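Local coordinates for inorganic polyphosphate/ATP-glucomannokinase (Arthrobacter sp., PDB 1WOQ), which phosphorylates glucose and mannose, drawing the phosphoryl group from either inorganic polyphosphate or ATP, at residues A[16-28]-A[40-54]. Numbering follows the deposited sequence.
Sequences GIDIGGTGIKGGI and RFRVPTPQPATPESV. With PO4 (phosphate ion), chain E; PO4 (phosphate ion), chain D.
Lys-25 and Arg-42 lie side by side on one face of the beta hairpin of strands 23-30 and 35-44 and grip a single phosphate ion. Arg-42 NE meets phosphate O3 at the guanidinium edge, in plane, at 2.8 Å, while NH2 takes phosphate O1. Lys-25, extended beyond CG, brings NZ 2.8 Å from phosphate O4; NZ also bonds to Asn-248 O. With an alanine here, phosphate O4 would probably lose its lysine donor, leaving Arg-42 as the anion's positive charge within this pair of segments. Paired backbone hydrogen bonds join Ile-24 with Val-43 and Gly-26 with Phe-41. Glycine suits position 23, where a CB would hit Arg-42 CD, and 26, where it would hit Ile-17 CD1. On the other face, branched aliphatic residues suit the ground beneath helix 51-66: Ile-24 CD1 touches Pro-46 CD and Val-54 CG1, and Ile-19 CD1 meets Val-54 CG1 tip to tip at 3.8 Å. Thr-45 ties down the turn: with OG1 anti to the carbonyl carbon (chi1 -61°), its hydroxyl donates to Gly-20 O at 2.9 Å from above the carbonyl plane. Gly-21 N donates to a second phosphate. Both ions, probably from the crystallisation medium, mark where donor phosphates could sit in this actin-like ATPase fold.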
loop_
_atom_site.group_PDB
_atom_site.type_symbol
_atom_site.label_atom_id
_atom_site.label_comp_id
_atom_site.label_asym_id
_atom_site.label_seq_id
_atom_site.Cartn_x
_atom_site.Cartn_y
_atom_site.Cartn_z
ATOM N N GLY A 16 9.902 -5.352 -6.871
ATOM C CA GLY A 16 8.710 -4.617 -6.485
ATOM C C GLY A 16 9.173 -3.291 -5.910
ATOM O O GLY A 16 10.157 -3.252 -5.174
ATOM N N ILE A 17 8.477 -2.207 -6.245
ATOM C CA ILE A 17 8.835 -0.872 -5.770
ATOM C C ILE A 17 7.633 -0.250 -5.065
ATOM O O ILE A 17 6.520 -0.299 -5.580
ATOM C CB ILE A 17 9.246 0.043 -6.955
ATOM C CG1 ILE A 17 10.409 -0.587 -7.729
ATOM C CG2 ILE A 17 9.651 1.426 -6.441
ATOM C CD1 ILE A 17 11.705 -0.679 -6.941
ATOM N N ASP A 18 7.861 0.343 -3.895
ATOM C CA ASP A 18 6.786 0.966 -3.126
ATOM C C ASP A 18 7.062 2.465 -2.990
ATOM O O ASP A 18 8.043 2.873 -2.364
ATOM C CB ASP A 18 6.697 0.283 -1.750
ATOM C CG ASP A 18 5.474 0.705 -0.944
ATOM O OD1 ASP A 18 4.425 1.037 -1.531
ATOM O OD2 ASP A 18 5.560 0.680 0.300
ATOM N N ILE A 19 6.205 3.278 -3.602
ATOM C CA ILE A 19 6.361 4.729 -3.551
ATOM C C ILE A 19 5.580 5.282 -2.366
ATOM O O ILE A 19 4.347 5.234 -2.341
ATOM C CB ILE A 19 5.854 5.394 -4.849
ATOM C CG1 ILE A 19 6.688 4.909 -6.040
ATOM C CG2 ILE A 19 5.932 6.915 -4.719
ATOM C CD1 ILE A 19 6.192 5.397 -7.392
ATOM N N GLY A 20 6.306 5.800 -1.381
ATOM C CA GLY A 20 5.665 6.345 -0.200
ATOM C C GLY A 20 5.845 7.843 -0.069
ATOM O O GLY A 20 6.506 8.474 -0.894
ATOM N N GLY A 21 5.257 8.411 0.977
ATOM C CA GLY A 21 5.361 9.839 1.197
ATOM C C GLY A 21 6.758 10.287 1.580
ATOM O O GLY A 21 7.204 11.354 1.159
ATOM N N THR A 22 7.459 9.477 2.368
ATOM C CA THR A 22 8.802 9.834 2.807
ATOM C C THR A 22 9.911 9.001 2.176
ATOM O O THR A 22 11.072 9.402 2.188
ATOM C CB THR A 22 8.934 9.728 4.340
ATOM O OG1 THR A 22 8.761 8.366 4.748
ATOM C CG2 THR A 22 7.886 10.594 5.022
ATOM N N GLY A 23 9.567 7.845 1.624
ATOM C CA GLY A 23 10.593 7.023 1.013
ATOM C C GLY A 23 10.120 6.176 -0.150
ATOM O O GLY A 23 8.953 5.794 -0.221
ATOM N N ILE A 24 11.036 5.906 -1.075
ATOM C CA ILE A 24 10.757 5.070 -2.235
ATOM C C ILE A 24 11.680 3.881 -2.046
ATOM O O ILE A 24 12.901 4.004 -2.142
ATOM C CB ILE A 24 11.087 5.793 -3.547
ATOM C CG1 ILE A 24 10.087 6.933 -3.755
ATOM C CG2 ILE A 24 11.058 4.809 -4.716
ATOM C CD1 ILE A 24 10.306 7.716 -5.023
ATOM N N LYS A 25 11.089 2.734 -1.747
ATOM C CA LYS A 25 11.867 1.539 -1.488
ATOM C C LYS A 25 11.524 0.388 -2.408
ATOM O O LYS A 25 10.434 0.328 -2.977
ATOM C CB LYS A 25 11.667 1.113 -0.035
ATOM C CG LYS A 25 10.210 1.019 0.370
ATOM C CD LYS A 25 10.059 0.705 1.853
ATOM C CE LYS A 25 8.598 0.763 2.267
ATOM N NZ LYS A 25 8.412 0.481 3.718
ATOM N N GLY A 26 12.467 -0.533 -2.545
ATOM C CA GLY A 26 12.234 -1.673 -3.405
ATOM C C GLY A 26 12.927 -2.905 -2.874
ATOM O O GLY A 26 13.768 -2.830 -1.975
ATOM N N GLY A 27 12.565 -4.046 -3.441
ATOM C CA GLY A 27 13.165 -5.294 -3.027
ATOM C C GLY A 27 12.973 -6.331 -4.108
ATOM O O GLY A 27 12.107 -6.184 -4.970
ATOM N N ILE A 28 13.801 -7.368 -4.075
ATOM C CA ILE A 28 13.707 -8.462 -5.029
ATOM C C ILE A 28 12.824 -9.466 -4.304
ATOM O O ILE A 28 13.173 -9.949 -3.228
ATOM C CB ILE A 28 15.106 -9.047 -5.325
ATOM C CG1 ILE A 28 15.942 -7.988 -6.055
ATOM C CG2 ILE A 28 14.990 -10.312 -6.171
ATOM C CD1 ILE A 28 17.418 -8.329 -6.179
ATOM N N ARG A 40 16.082 -4.733 1.502
ATOM C CA ARG A 40 15.307 -3.794 0.706
ATOM C C ARG A 40 16.197 -2.570 0.545
ATOM O O ARG A 40 17.069 -2.317 1.381
ATOM C CB ARG A 40 14.005 -3.420 1.417
ATOM C CG ARG A 40 14.188 -2.754 2.760
ATOM C CD ARG A 40 12.971 -2.999 3.634
ATOM N NE ARG A 40 13.075 -2.339 4.930
ATOM C CZ ARG A 40 12.435 -2.743 6.021
ATOM N NH1 ARG A 40 11.648 -3.810 5.967
ATOM N NH2 ARG A 40 12.577 -2.082 7.162
ATOM N N PHE A 41 15.990 -1.823 -0.532
ATOM C CA PHE A 41 16.791 -0.638 -0.808
ATOM C C PHE A 41 15.869 0.568 -0.872
ATOM O O PHE A 41 14.801 0.503 -1.478
ATOM C CB PHE A 41 17.520 -0.809 -2.137
ATOM C CG PHE A 41 18.489 0.290 -2.441
ATOM C CD1 PHE A 41 19.693 0.383 -1.751
ATOM C CD2 PHE A 41 18.199 1.236 -3.420
ATOM C CE1 PHE A 41 20.599 1.405 -2.032
ATOM C CE2 PHE A 41 19.097 2.260 -3.710
ATOM C CZ PHE A 41 20.301 2.344 -3.013
ATOM N N ARG A 42 16.280 1.670 -0.253
ATOM C CA ARG A 42 15.451 2.866 -0.236
ATOM C C ARG A 42 16.206 4.158 -0.507
ATOM O O ARG A 42 17.379 4.297 -0.158
ATOM C CB ARG A 42 14.747 2.989 1.123
ATOM C CG ARG A 42 13.892 4.243 1.270
ATOM C CD ARG A 42 13.545 4.550 2.725
ATOM N NE ARG A 42 12.777 3.495 3.387
ATOM C CZ ARG A 42 13.311 2.496 4.086
ATOM N NH1 ARG A 42 14.628 2.404 4.223
ATOM N NH2 ARG A 42 12.523 1.592 4.661
ATOM N N VAL A 43 15.519 5.095 -1.149
ATOM C CA VAL A 43 16.075 6.414 -1.419
ATOM C C VAL A 43 14.977 7.361 -0.954
ATOM O O VAL A 43 13.806 6.974 -0.878
ATOM C CB VAL A 43 16.386 6.642 -2.917
ATOM C CG1 VAL A 43 17.403 5.612 -3.397
ATOM C CG2 VAL A 43 15.113 6.577 -3.744
ATOM N N PRO A 44 15.336 8.603 -0.609
ATOM C CA PRO A 44 14.333 9.563 -0.146
ATOM C C PRO A 44 13.331 9.940 -1.225
ATOM O O PRO A 44 13.684 10.043 -2.399
ATOM C CB PRO A 44 15.173 10.767 0.282
ATOM C CG PRO A 44 16.496 10.157 0.639
ATOM C CD PRO A 44 16.693 9.156 -0.469
ATOM N N THR A 45 12.080 10.141 -0.826
ATOM C CA THR A 45 11.066 10.549 -1.783
ATOM C C THR A 45 11.412 11.994 -2.117
ATOM O O THR A 45 11.471 12.850 -1.228
ATOM C CB THR A 45 9.650 10.500 -1.182
ATOM O OG1 THR A 45 9.338 9.157 -0.787
ATOM C CG2 THR A 45 8.628 10.972 -2.208
ATOM N N PRO A 46 11.662 12.287 -3.400
ATOM C CA PRO A 46 12.002 13.657 -3.783
ATOM C C PRO A 46 10.896 14.645 -3.430
ATOM O O PRO A 46 9.719 14.284 -3.374
ATOM C CB PRO A 46 12.237 13.545 -5.288
ATOM C CG PRO A 46 11.307 12.438 -5.687
ATOM C CD PRO A 46 11.515 11.426 -4.588
ATOM N N GLN A 47 11.284 15.891 -3.182
ATOM C CA GLN A 47 10.327 16.930 -2.838
ATOM C C GLN A 47 10.628 18.209 -3.609
ATOM O O GLN A 47 11.723 18.764 -3.509
ATOM C CB GLN A 47 10.352 17.200 -1.332
ATOM C CG GLN A 47 9.908 16.008 -0.495
ATOM C CD GLN A 47 8.473 15.589 -0.781
ATOM O OE1 GLN A 47 8.034 14.517 -0.363
ATOM N NE2 GLN A 47 7.734 16.438 -1.489
ATOM N N PRO A 48 9.657 18.683 -4.405
ATOM C CA PRO A 48 8.344 18.052 -4.577
ATOM C C PRO A 48 8.439 16.700 -5.282
ATOM O O PRO A 48 9.383 16.446 -6.027
ATOM C CB PRO A 48 7.579 19.080 -5.403
ATOM C CG PRO A 48 8.652 19.658 -6.265
ATOM C CD PRO A 48 9.783 19.865 -5.276
ATOM N N ALA A 49 7.461 15.835 -5.038
ATOM C CA ALA A 49 7.445 14.519 -5.657
ATOM C C ALA A 49 6.658 14.583 -6.962
ATOM O O ALA A 49 5.482 14.225 -7.006
ATOM C CB ALA A 49 6.819 13.499 -4.708
ATOM N N THR A 50 7.317 15.044 -8.020
ATOM C CA THR A 50 6.685 15.161 -9.331
ATOM C C THR A 50 6.966 13.926 -10.172
ATOM O O THR A 50 7.886 13.167 -9.879
ATOM C CB THR A 50 7.220 16.379 -10.100
ATOM O OG1 THR A 50 8.617 16.196 -10.366
ATOM C CG2 THR A 50 7.017 17.647 -9.292
ATOM N N PRO A 51 6.175 13.713 -11.236
ATOM C CA PRO A 51 6.375 12.553 -12.104
ATOM C C PRO A 51 7.838 12.405 -12.510
ATOM O O PRO A 51 8.405 11.318 -12.450
ATOM C CB PRO A 51 5.471 12.861 -13.291
ATOM C CG PRO A 51 4.316 13.555 -12.633
ATOM C CD PRO A 51 5.011 14.503 -11.678
ATOM N N GLU A 52 8.448 13.515 -12.912
ATOM C CA GLU A 52 9.840 13.499 -13.337
ATOM C C GLU A 52 10.820 13.127 -12.224
ATOM O O GLU A 52 11.685 12.277 -12.421
ATOM C CB GLU A 52 10.213 14.862 -13.930
ATOM C CG GLU A 52 11.682 15.007 -14.286
ATOM C CD GLU A 52 11.954 16.239 -15.126
ATOM O OE1 GLU A 52 11.482 16.282 -16.282
ATOM O OE2 GLU A 52 12.635 17.162 -14.631
ATOM N N SER A 53 10.684 13.753 -11.057
ATOM C CA SER A 53 11.585 13.474 -9.940
ATOM C C SER A 53 11.394 12.062 -9.399
ATOM O O SER A 53 12.364 11.371 -9.082
ATOM C CB SER A 53 11.379 14.491 -8.810
ATOM O OG SER A 53 10.119 14.327 -8.182
ATOM N N VAL A 54 10.142 11.637 -9.295
ATOM C CA VAL A 54 9.840 10.294 -8.805
ATOM C C VAL A 54 10.373 9.242 -9.777
ATOM O O VAL A 54 10.895 8.212 -9.361
ATOM C CB VAL A 54 8.320 10.104 -8.625
ATOM C CG1 VAL A 54 7.997 8.643 -8.333
ATOM C CG2 VAL A 54 7.829 10.991 -7.484
HETATM P P PO4 E . 9.209 3.950 4.410
HETATM O O1 PO4 E . 10.035 2.919 5.291
HETATM O O2 PO4 E . 9.086 5.354 4.960
HETATM O O3 PO4 E . 10.039 3.953 3.103
HETATM O O4 PO4 E . 7.883 3.233 4.220
HETATM P P PO4 D . 3.195 6.452 3.546
HETATM O O1 PO4 D . 2.760 5.652 2.246
HETATM O O2 PO4 D . 2.219 6.416 4.701
HETATM O O3 PO4 D . 4.504 5.718 3.920
HETATM O O4 PO4 D . 3.472 7.843 3.002
HETATM O O HOH W 1 6.152 12.639 -0.943
#